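PDB 4NQI: SH3 domain-containing protein from Dictyostelium discoideum, which remodels membranes through its N-terminal I-BAR domain, acting in osmoregulation, phagocytosis and cytokinesis, and probably binds phosphatidylinositol lipids. Local coordinates for residues 126-131 against 174-179. Residues are numbered along the deposited sequence; the frame is centred on the assembly and turned at random.
Sequences KKDRDQ and ANKLRD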
loop_
_atom_site.group_PDB
_atom_site.type_symbol
_atom_site.label_atom_id
_atom_site.label_comp_id
_atom_site.label_asym_id
_atom_site.label_seq_id
_atom_site.Cartn_x
_atom_site.Cartn_y
_atom_site.Cartn_z
ATOM N N LYS B 126 46.184 -0.002 -13.562
ATOM C CA LYS B 126 47.544 0.201 -13.072
ATOM C C LYS B 126 48.551 -0.436 -14.024
ATOM O O LYS B 126 49.599 0.142 -14.310
ATOM C CB LYS B 126 47.719 -0.404 -11.675
ATOM C CG LYS B 126 46.678 0.023 -10.648
ATOM N N LYS B 127 48.217 -1.628 -14.512
ATOM C CA LYS B 127 49.117 -2.410 -15.355
ATOM C C LYS B 127 49.349 -1.758 -16.721
ATOM O O LYS B 127 50.494 -1.557 -17.129
ATOM C CB LYS B 127 48.572 -3.832 -15.529
ATOM C CG LYS B 127 49.581 -4.836 -16.070
ATOM C CD LYS B 127 48.942 -6.202 -16.287
ATOM C CE LYS B 127 47.779 -6.119 -17.261
ATOM N NZ LYS B 127 48.193 -5.534 -18.567
ATOM N N ASP B 128 48.261 -1.428 -17.417
ATOM C CA ASP B 128 48.346 -0.807 -18.740
ATOM C C ASP B 128 49.037 0.552 -18.695
ATOM O O ASP B 128 49.773 0.914 -19.614
ATOM C CB ASP B 128 46.953 -0.658 -19.361
ATOM C CG ASP B 128 46.380 -1.976 -19.842
ATOM O OD1 ASP B 128 47.156 -2.939 -20.010
ATOM O OD2 ASP B 128 45.151 -2.044 -20.063
ATOM N N ARG B 129 48.794 1.304 -17.626
ATOM C CA ARG B 129 49.409 2.615 -17.461
ATOM C C ARG B 129 50.889 2.478 -17.110
ATOM O O ARG B 129 51.712 3.296 -17.525
ATOM C CB ARG B 129 48.675 3.423 -16.389
ATOM C CG ARG B 129 48.817 4.925 -16.551
ATOM C CD ARG B 129 47.546 5.653 -16.132
ATOM N NE ARG B 129 47.553 6.023 -14.719
ATOM C CZ ARG B 129 48.027 7.176 -14.255
ATOM N NH1 ARG B 129 48.539 8.068 -15.092
ATOM N NH2 ARG B 129 47.992 7.437 -12.954
ATOM N N ASP B 130 51.223 1.440 -16.347
ATOM C CA ASP B 130 52.615 1.166 -16.003
ATOM C C ASP B 130 53.372 0.581 -17.187
ATOM O O ASP B 130 54.531 0.927 -17.413
ATOM C CB ASP B 130 52.720 0.223 -14.801
ATOM C CG ASP B 130 52.475 0.927 -13.481
ATOM O OD1 ASP B 130 52.552 2.174 -13.440
ATOM O OD2 ASP B 130 52.215 0.228 -12.480
ATOM N N GLN B 131 52.726 -0.316 -17.929
ATOM C CA GLN B 131 53.334 -0.859 -19.139
ATOM C C GLN B 131 53.653 0.280 -20.101
ATOM O O GLN B 131 54.727 0.308 -20.691
ATOM C CB GLN B 131 52.421 -1.895 -19.805
ATOM N N ALA B 174 41.755 7.903 -22.292
ATOM C CA ALA B 174 40.404 8.263 -22.717
ATOM C C ALA B 174 39.510 7.033 -22.876
ATOM O O ALA B 174 38.321 7.078 -22.550
ATOM C CB ALA B 174 40.452 9.060 -24.009
ATOM N N ASN B 175 40.077 5.943 -23.389
ATOM C CA ASN B 175 39.350 4.679 -23.495
ATOM C C ASN B 175 38.966 4.136 -22.121
ATOM O O ASN B 175 37.859 3.638 -21.924
ATOM C CB ASN B 175 40.181 3.636 -24.255
ATOM C CG ASN B 175 40.136 3.830 -25.761
ATOM O OD1 ASN B 175 39.165 4.360 -26.305
ATOM N ND2 ASN B 175 41.186 3.386 -26.446
ATOM N N LYS B 176 39.896 4.235 -21.175
ATOM C CA LYS B 176 39.667 3.769 -19.812
ATOM C C LYS B 176 38.667 4.650 -19.070
ATOM O O LYS B 176 38.016 4.195 -18.128
ATOM C CB LYS B 176 40.983 3.720 -19.035
ATOM C CG LYS B 176 41.955 2.645 -19.500
ATOM C CD LYS B 176 41.284 1.280 -19.546
ATOM C CE LYS B 176 42.302 0.169 -19.728
ATOM N NZ LYS B 176 43.341 0.225 -18.670
ATOM N N LEU B 177 38.555 5.910 -19.484
ATOM C CA LEU B 177 37.567 6.812 -18.898
ATOM C C LEU B 177 36.157 6.420 -19.332
ATOM O O LEU B 177 35.247 6.332 -18.503
ATOM C CB LEU B 177 37.847 8.265 -19.284
ATOM C CG LEU B 177 36.785 9.261 -18.806
ATOM C CD1 LEU B 177 36.677 9.242 -17.289
ATOM C CD2 LEU B 177 37.080 10.665 -19.304
ATOM N N ARG B 178 35.986 6.194 -20.634
ATOM C CA ARG B 178 34.730 5.694 -21.181
ATOM C C ARG B 178 34.330 4.404 -20.485
ATOM O O ARG B 178 33.198 4.262 -20.022
ATOM C CB ARG B 178 34.873 5.402 -22.675
ATOM C CG ARG B 178 34.771 6.609 -23.586
ATOM C CD ARG B 178 34.601 6.171 -25.036
ATOM N NE ARG B 178 34.222 7.278 -25.909
ATOM C CZ ARG B 178 35.087 8.123 -26.460
ATOM N NH1 ARG B 178 36.386 7.991 -26.227
ATOM N NH2 ARG B 178 34.654 9.102 -27.243
ATOM N N ASP B 179 35.274 3.468 -20.428
ATOM C CA ASP B 179 35.032 2.139 -19.879
ATOM C C ASP B 179 34.458 2.177 -18.466
ATOM O O ASP B 179 33.526 1.437 -18.151
ATOM C CB ASP B 179 36.316 1.303 -19.907
ATOM C CG ASP B 179 36.720 0.894 -21.315
ATOM O OD1 ASP B 179 35.881 1.009 -22.234
ATOM O OD2 ASP B 179 37.874 0.450 -21.502
#
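Lys176 and Asp128 both start with CG anti to their own carbonyl carbon (chi1 -69° and -74°), and from there each side chain starts out toward the other helix. The lysine chain then bends at its second and fourth torsions before NZ arrives at the carboxylate. The two side chains cross at about a right angle. Lys176 NZ donates a hydrogen bond to Asp128 OD2 at 3.2 Å, as part of a salt bridge. It comes in on the anti side of that oxygen, 17° out of the carboxylate plane. Lys176 CE follows at 3.6 Å from the same OD2. Asp128 OD1 takes a second salt bridge and hydrogen bond, from Lys127 NZ of the same helix at 3.1 Å, which meets it from above the carboxylate plane. One carboxylate thus joins two lysines in a small network. The backbones stay apart, with 9.9 Å between the CA atoms of Asp128 and Lys176. The contact ties helix 72-140 to helix 152-224 within the elongated helical bundle of the I-BAR domain. Lys176 also packs on Phe121 and Tyr125 of helix 72-140, and Asp128 on Leu172 of helix 152-224. An alanine in place of Asp128 is likely to leave Lys176 and Lys127 without their shared counter-charge. The link across the helices is therefore a single charged pair, and the two lysines would probably favour the ionised carboxylate.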